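Local coordinates for uncharacterized protein DSY3957 (PDB 3HXL), which probably serves as a building block of the contractile sheath that surrounds the tail tube of a myovirus-like phage, at residues V36-L42 with L85-N91; I41-G45 with K62-S66; G110-N115 with L175-D180. All coordinates share one frame; numbering follows the deposited sequence.

How the contacts relate
Contacts 1, 2 and 3 follow one another from the mixed sheet towards the beta-sandwich domain. Contact 1 joins two parallel strands of the mixed sheet. Contact 2 starts where segment 36-42 ends, sharing Ile41 and Leu42, with its centre about 11 Å away. Contact 3 comes later in the chain and lies where the beta-sandwich domain meets these loops. Its centre is about 11 Å from contact 2's and about 19 Å from contact 1's. Arg89 of contact 1 reaches Gly45 of contact 2 and Gly110 of contact 3. Ser43 with Asp180, and Gly64 with Arg113, join contacts 2 and 3. Together these bonds tie the beta-sandwich domain to the end of the mixed sheet.

Contact 1. Residues V36-L42 with L85-N91; sequences VSMPLIL and LLLYRLN
Residues 36-40 and 85-89 pair as parallel strands of the mixed sheet, with axes 4.5 Å apart at their closest and 14° between their directions. Met38, a selenomethionine, lies beside Leu87, and Leu40 beside Arg89. Helix 185-195 packs on the face that carries Ser37, Pro39 and Tyr88. Helix 73-78 packs on the face of Met38, Leu40, Leu85 and Leu87. The carbonyl O of Leu86 is gripped twice, from opposite faces of its plane: Met38 N donates at 2.9 Å and Ser37 OG at 2.8 Å. Ser37 OG is placed for this by a chi1 of 179°, and it also bonds to Tyr191 OH. On the other face Leu40 CD1 meets Leu87 CD1 at 3.9 Å, and the two side chains cross at about a right angle. Past the strands, the Asn91 amide takes over the backbone pairing. Its OD1 accepts from Leu42 N at 3.0 Å. Its ND2 donates to Leu42 O at 2.8 Å, with the acceptor almost in the amide plane. The extended Arg89 crosses Leu42 obliquely, with CG and NE near Leu42 CB; NH1 bonds to Gly45 O. Arg89 NH2 bonds to Gly110 O and, weakly, to Leu42 O at 3.2 Å.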
# COMPACT_ATOMS: atom_id res chain seq x y z
N VAL A 36 -1.60 -1.29 2.30
CA VAL A 36 -0.37 -0.90 1.62
C VAL A 36 -0.70 0.17 0.58
O VAL A 36 -1.82 0.22 0.08
CB VAL A 36 0.30 -2.13 0.92
CG1 VAL A 36 -0.58 -2.63 -0.22
CG2 VAL A 36 1.68 -1.75 0.40
N SER A 37 0.26 1.04 0.27
CA SER A 37 0.05 2.08 -0.74
C SER A 37 1.26 2.12 -1.66
O SER A 37 2.39 1.92 -1.23
CB SER A 37 -0.14 3.46 -0.10
OG SER A 37 -0.31 4.43 -1.13
N MSE A 38 1.01 2.41 -2.93
CA MSE A 38 2.10 2.42 -3.88
C MSE A 38 1.89 3.40 -5.03
O MSE A 38 0.81 3.48 -5.61
CB MSE A 38 2.27 1.00 -4.41
CG MSE A 38 3.35 0.76 -5.44
SE MSE A 38 3.63 -1.17 -5.68
CE MSE A 38 1.77 -1.63 -6.11
N PRO A 39 2.93 4.19 -5.35
CA PRO A 39 2.82 5.15 -6.45
C PRO A 39 3.37 4.47 -7.72
O PRO A 39 4.49 3.97 -7.72
CB PRO A 39 3.70 6.31 -5.98
CG PRO A 39 4.81 5.60 -5.26
CD PRO A 39 4.09 4.48 -4.49
N LEU A 40 2.58 4.43 -8.78
CA LEU A 40 3.02 3.77 -10.00
C LEU A 40 2.81 4.54 -11.29
O LEU A 40 1.92 5.39 -11.40
CB LEU A 40 2.32 2.41 -10.19
CG LEU A 40 2.60 1.26 -9.21
CD1 LEU A 40 1.86 0.02 -9.69
CD2 LEU A 40 4.08 1.00 -9.13
N ILE A 41 3.64 4.21 -12.26
CA ILE A 41 3.55 4.79 -13.59
C ILE A 41 2.80 3.73 -14.37
O ILE A 41 3.27 2.61 -14.52
CB ILE A 41 4.94 5.00 -14.18
CG1 ILE A 41 5.68 6.07 -13.37
CG2 ILE A 41 4.83 5.38 -15.66
CD1 ILE A 41 7.16 6.15 -13.65
N LEU A 42 1.61 4.09 -14.85
CA LEU A 42 0.76 3.15 -15.57
C LEU A 42 0.48 3.59 -17.01
O LEU A 42 0.92 4.65 -17.44
CB LEU A 42 -0.56 3.00 -14.81
CG LEU A 42 -0.44 2.56 -13.35
CD1 LEU A 42 -1.81 2.55 -12.68
CD2 LEU A 42 0.18 1.17 -13.30
N LEU A 85 -5.02 -2.04 -1.11
CA LEU A 85 -3.98 -1.29 -1.77
C LEU A 85 -4.48 0.10 -2.13
O LEU A 85 -5.54 0.25 -2.73
CB LEU A 85 -3.53 -2.00 -3.06
CG LEU A 85 -2.61 -1.18 -3.99
CD1 LEU A 85 -1.28 -0.94 -3.30
CD2 LEU A 85 -2.39 -1.93 -5.31
N LEU A 86 -3.71 1.11 -1.75
CA LEU A 86 -4.04 2.48 -2.09
C LEU A 86 -3.06 2.77 -3.22
O LEU A 86 -1.86 2.97 -3.00
CB LEU A 86 -3.82 3.41 -0.89
CG LEU A 86 -4.66 3.07 0.35
CD1 LEU A 86 -4.37 4.08 1.46
CD2 LEU A 86 -6.15 3.07 0.01
N LEU A 87 -3.58 2.76 -4.44
CA LEU A 87 -2.81 2.98 -5.65
C LEU A 87 -2.91 4.39 -6.19
O LEU A 87 -4.00 4.97 -6.24
CB LEU A 87 -3.28 2.00 -6.73
CG LEU A 87 -2.67 2.11 -8.14
CD1 LEU A 87 -1.18 1.79 -8.10
CD2 LEU A 87 -3.41 1.15 -9.07
N TYR A 88 -1.78 4.94 -6.60
CA TYR A 88 -1.75 6.30 -7.13
C TYR A 88 -1.03 6.30 -8.47
O TYR A 88 0.15 5.94 -8.55
CB TYR A 88 -1.01 7.20 -6.15
CG TYR A 88 -1.10 8.68 -6.45
CD1 TYR A 88 -2.16 9.44 -5.97
CD2 TYR A 88 -0.10 9.32 -7.17
CE1 TYR A 88 -2.22 10.82 -6.20
CE2 TYR A 88 -0.15 10.69 -7.42
CZ TYR A 88 -1.21 11.43 -6.93
OH TYR A 88 -1.24 12.79 -7.14
N ARG A 89 -1.72 6.67 -9.54
CA ARG A 89 -1.09 6.71 -10.85
C ARG A 89 -0.40 8.07 -11.00
O ARG A 89 -1.06 9.11 -11.01
CB ARG A 89 -2.10 6.52 -11.98
CG ARG A 89 -1.43 6.47 -13.34
CD ARG A 89 -2.41 6.53 -14.50
NE ARG A 89 -1.68 6.52 -15.76
CZ ARG A 89 -2.25 6.63 -16.96
NH1 ARG A 89 -3.57 6.76 -17.07
NH2 ARG A 89 -1.49 6.59 -18.05
N LEU A 90 0.92 8.04 -11.13
CA LEU A 90 1.75 9.24 -11.22
C LEU A 90 1.72 10.02 -12.53
O LEU A 90 2.09 11.19 -12.56
CB LEU A 90 3.20 8.86 -10.93
CG LEU A 90 3.53 8.25 -9.56
CD1 LEU A 90 4.79 7.42 -9.69
CD2 LEU A 90 3.68 9.34 -8.51
N ASN A 91 1.30 9.36 -13.61
CA ASN A 91 1.28 9.98 -14.93
C ASN A 91 -0.10 10.02 -15.57
O ASN A 91 -0.87 9.06 -15.48
CB ASN A 91 2.23 9.23 -15.85
CG ASN A 91 1.83 7.78 -16.03
OD1 ASN A 91 1.47 7.09 -15.07
ND2 ASN A 91 1.90 7.29 -17.26

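Contact 2. Residues I41-G45 with K62-S66; sequences ILSWG and KLGYS
At a chi1 of -169° Trp44 holds CG trans to the backbone N and brings the indole to the Leu63 carbonyl, while Tyr65 has CG beside its own N (chi1 -76°) and swings its ring back towards Ser43 and Trp44. The loop after strand 35-40 thus packs on the C-terminal end of the short helix 60-63. Gly64 leaves the helix with a positive phi of 68°. Its backbone lies close beside the indole, with Trp44 CD1 3.5 Å from Gly64 CA. Trp44 CD1 also comes within 3.4 Å of Leu63 O, obliquely to the ring. Elsewhere the indole meets Trp109 edge-to-face and also packs with Trp158. Ser43 CB sits at the edge of the Tyr65 ring, 3.8 Å from Tyr65 OH. The Ser43 hydroxyl itself bonds to Asp180. Gly45 passes close to the helix end, with its CA 3.7 Å from Lys62 O. No direct hydrogen bond joins the two segments. A water does so instead, and it lies in the plane of the Tyr65 ring at its edge. This water donates to Trp44 O at 2.9 Å and to Leu63 O at 2.9 Å.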
# COMPACT_ATOMS: atom_id res chain seq x y z
N ILE A 41 3.64 4.21 -12.26
CA ILE A 41 3.55 4.79 -13.59
C ILE A 41 2.80 3.73 -14.37
O ILE A 41 3.27 2.61 -14.52
CB ILE A 41 4.94 5.00 -14.18
CG1 ILE A 41 5.68 6.07 -13.37
CG2 ILE A 41 4.83 5.38 -15.66
CD1 ILE A 41 7.16 6.15 -13.65
N LEU A 42 1.61 4.09 -14.85
CA LEU A 42 0.76 3.15 -15.57
C LEU A 42 0.48 3.59 -17.01
O LEU A 42 0.92 4.65 -17.44
CB LEU A 42 -0.56 3.00 -14.81
CG LEU A 42 -0.44 2.56 -13.35
CD1 LEU A 42 -1.81 2.55 -12.68
CD2 LEU A 42 0.18 1.17 -13.30
N SER A 43 -0.25 2.75 -17.75
CA SER A 43 -0.59 3.04 -19.13
C SER A 43 -2.08 3.29 -19.28
O SER A 43 -2.59 3.47 -20.39
CB SER A 43 -0.17 1.88 -20.04
OG SER A 43 1.21 1.61 -19.92
N TRP A 44 -2.78 3.31 -18.16
CA TRP A 44 -4.22 3.55 -18.16
C TRP A 44 -4.68 3.78 -16.73
O TRP A 44 -3.97 3.45 -15.78
CB TRP A 44 -4.93 2.32 -18.76
CG TRP A 44 -6.39 2.52 -19.05
CD1 TRP A 44 -7.44 2.15 -18.27
CD2 TRP A 44 -6.95 3.09 -20.24
NE1 TRP A 44 -8.63 2.45 -18.91
CE2 TRP A 44 -8.35 3.03 -20.11
CE3 TRP A 44 -6.40 3.64 -21.40
CZ2 TRP A 44 -9.22 3.50 -21.11
CZ3 TRP A 44 -7.26 4.12 -22.39
CH2 TRP A 44 -8.65 4.04 -22.24
N GLY A 45 -5.87 4.36 -16.58
CA GLY A 45 -6.42 4.62 -15.26
C GLY A 45 -6.43 6.08 -14.86
O GLY A 45 -5.67 6.89 -15.39
N LYS A 62 -11.32 -0.49 -13.52
CA LYS A 62 -10.55 0.69 -13.11
C LYS A 62 -9.20 0.86 -13.81
O LYS A 62 -8.82 1.98 -14.16
CB LYS A 62 -10.30 0.67 -11.60
CG LYS A 62 -11.50 0.96 -10.73
CD LYS A 62 -11.12 0.79 -9.26
CE LYS A 62 -12.29 1.02 -8.33
NZ LYS A 62 -11.94 0.64 -6.93
N LEU A 63 -8.48 -0.23 -14.00
CA LEU A 63 -7.15 -0.14 -14.60
C LEU A 63 -7.00 -0.51 -16.07
O LEU A 63 -5.90 -0.42 -16.61
CB LEU A 63 -6.18 -0.96 -13.77
CG LEU A 63 -6.20 -0.57 -12.29
CD1 LEU A 63 -5.16 -1.40 -11.57
CD2 LEU A 63 -5.92 0.93 -12.11
N GLY A 64 -8.09 -0.94 -16.70
CA GLY A 64 -8.04 -1.30 -18.11
C GLY A 64 -7.23 -2.53 -18.46
O GLY A 64 -7.05 -2.85 -19.63
N TYR A 65 -6.75 -3.23 -17.44
CA TYR A 65 -5.95 -4.44 -17.64
C TYR A 65 -6.43 -5.51 -16.68
O TYR A 65 -7.15 -5.22 -15.72
CB TYR A 65 -4.48 -4.15 -17.36
CG TYR A 65 -3.75 -3.39 -18.45
CD1 TYR A 65 -3.35 -4.04 -19.62
CD2 TYR A 65 -3.43 -2.05 -18.29
CE1 TYR A 65 -2.63 -3.36 -20.60
CE2 TYR A 65 -2.72 -1.36 -19.26
CZ TYR A 65 -2.32 -2.02 -20.41
OH TYR A 65 -1.59 -1.35 -21.36
N SER A 66 -6.04 -6.75 -16.95
CA SER A 66 -6.41 -7.87 -16.09
C SER A 66 -5.34 -7.97 -15.00
O SER A 66 -4.20 -7.56 -15.21
CB SER A 66 -6.43 -9.17 -16.90
OG SER A 66 -6.56 -10.29 -16.04
O HOH W 1 -3.42 0.63 -15.66

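Contact 3. Residues G110-N115 with L175-D180; sequences GGARGN and LINGSD
Asn115 and Gly178 are joined by two hydrogen bonds from one side-chain amide. Asn115 OD1 accepts from Gly178 N at 2.9 Å, in the carbonyl plane and on a lone pair. Asn115 ND2 donates to Gly178 O at 2.9 Å. That acceptor lies near the amide plane of Asn115, but the donor stands well above the carbonyl plane of Gly178. Both polar ends of the amide are therefore used on one residue, which should fix its rotation. Asn115 CG lies beside its backbone N (chi1 -57°), and from there the amide reaches the Gly178 backbone. A third bond sits at the other end of the contact. Ala112 N donates to Asp180 OD1 at 2.9 Å, and the N-H comes from above the carboxylate plane. Asp180 OD2 turns to a different partner, the hydroxyl of Ser43.

These bonds hold the start of a 3-10 segment, from residue 112 on, against the chain that leaves strand 170-174. The 3-10 segment leads into strand 117-123, the neighbour of strand 170-174 in an antiparallel sheet of the beta-sandwich domain. The contact thus joins the lead-in to strand 117-123 with the exit from its sheet neighbour. The end of the Arg113 side chain leads away, to salt bridges with Asp116 and Asp138 and a bond to Gly64 O.

Two CH-O contacts run between the backbones. Gly111 CA lies 3.2 Å from Ser179 O. Asn115 CA approaches Leu175 O with an angle at the hydrogen of 156°.

Close packing adds to these. Gly178 CA packs on Gly111 O at 3.6 Å, where the two backbones run close together. Leu175 CB rests on Gly114 O at the same separation, 3.6 Å.

One water bridges the two segments, donating to Asn115 O at 2.9 Å and to Leu175 O at 2.6 Å.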
# COMPACT_ATOMS: atom_id res chain seq x y z
N GLY A 110 -5.43 8.78 -20.56
CA GLY A 110 -4.23 8.85 -21.37
C GLY A 110 -3.38 7.63 -21.10
O GLY A 110 -3.52 7.00 -20.05
N GLY A 111 -2.52 7.28 -22.05
CA GLY A 111 -1.66 6.12 -21.88
C GLY A 111 -1.55 5.32 -23.15
O GLY A 111 -2.35 5.49 -24.08
N ALA A 112 -0.56 4.43 -23.21
CA ALA A 112 -0.33 3.59 -24.37
C ALA A 112 -1.44 2.56 -24.54
O ALA A 112 -1.62 1.99 -25.61
CB ALA A 112 1.02 2.88 -24.24
N ARG A 113 -2.19 2.32 -23.47
CA ARG A 113 -3.28 1.35 -23.52
C ARG A 113 -4.35 1.83 -24.50
O ARG A 113 -5.10 1.02 -25.05
CB ARG A 113 -3.86 1.15 -22.13
CG ARG A 113 -5.01 0.15 -22.04
CD ARG A 113 -4.68 -1.17 -22.72
NE ARG A 113 -5.52 -2.24 -22.20
CZ ARG A 113 -5.60 -3.46 -22.73
NH1 ARG A 113 -4.89 -3.78 -23.80
NH2 ARG A 113 -6.39 -4.37 -22.17
N GLY A 114 -4.41 3.13 -24.73
CA GLY A 114 -5.38 3.67 -25.66
C GLY A 114 -5.12 3.20 -27.08
O GLY A 114 -6.05 3.12 -27.89
N ASN A 115 -3.87 2.89 -27.40
CA ASN A 115 -3.54 2.43 -28.75
C ASN A 115 -4.01 1.00 -29.03
O ASN A 115 -3.90 0.52 -30.16
CB ASN A 115 -2.04 2.54 -29.02
CG ASN A 115 -1.50 3.94 -28.81
OD1 ASN A 115 -2.10 4.93 -29.26
ND2 ASN A 115 -0.36 4.04 -28.14
N LEU A 175 -7.26 3.63 -32.54
CA LEU A 175 -6.93 4.93 -31.98
C LEU A 175 -5.41 5.00 -31.90
O LEU A 175 -4.75 3.97 -31.72
CB LEU A 175 -7.54 5.08 -30.58
CG LEU A 175 -9.04 5.38 -30.47
CD1 LEU A 175 -9.87 4.18 -30.90
CD2 LEU A 175 -9.36 5.75 -29.03
N ILE A 176 -4.85 6.19 -32.06
CA ILE A 176 -3.40 6.33 -32.00
C ILE A 176 -2.96 7.59 -31.26
O ILE A 176 -3.78 8.38 -30.81
CB ILE A 176 -2.77 6.37 -33.42
CG1 ILE A 176 -3.29 7.57 -34.20
CG2 ILE A 176 -3.07 5.07 -34.16
CD1 ILE A 176 -4.74 7.46 -34.63
N ASN A 177 -1.64 7.74 -31.15
CA ASN A 177 -1.02 8.87 -30.47
C ASN A 177 -1.06 8.77 -28.95
O ASN A 177 -0.74 9.72 -28.25
CB ASN A 177 -1.65 10.19 -30.92
CG ASN A 177 -1.23 10.59 -32.32
OD1 ASN A 177 -0.04 10.61 -32.64
ND2 ASN A 177 -2.21 10.92 -33.16
N GLY A 178 -1.46 7.61 -28.45
CA GLY A 178 -1.50 7.43 -27.01
C GLY A 178 -0.12 7.13 -26.47
O GLY A 178 0.71 6.55 -27.17
N SER A 179 0.14 7.52 -25.22
CA SER A 179 1.43 7.27 -24.59
C SER A 179 1.40 7.58 -23.10
O SER A 179 0.55 8.33 -22.62
CB SER A 179 2.54 8.10 -25.26
OG SER A 179 2.29 9.48 -25.13
N ASP A 180 2.34 7.00 -22.37
CA ASP A 180 2.43 7.20 -20.93
C ASP A 180 3.24 8.45 -20.60
O ASP A 180 3.05 9.06 -19.54
CB ASP A 180 3.06 5.97 -20.27
CG ASP A 180 2.31 4.69 -20.59
OD1 ASP A 180 1.09 4.78 -20.85
OD2 ASP A 180 2.92 3.60 -20.57
O HOH W 2 -2.98 2.15 -32.39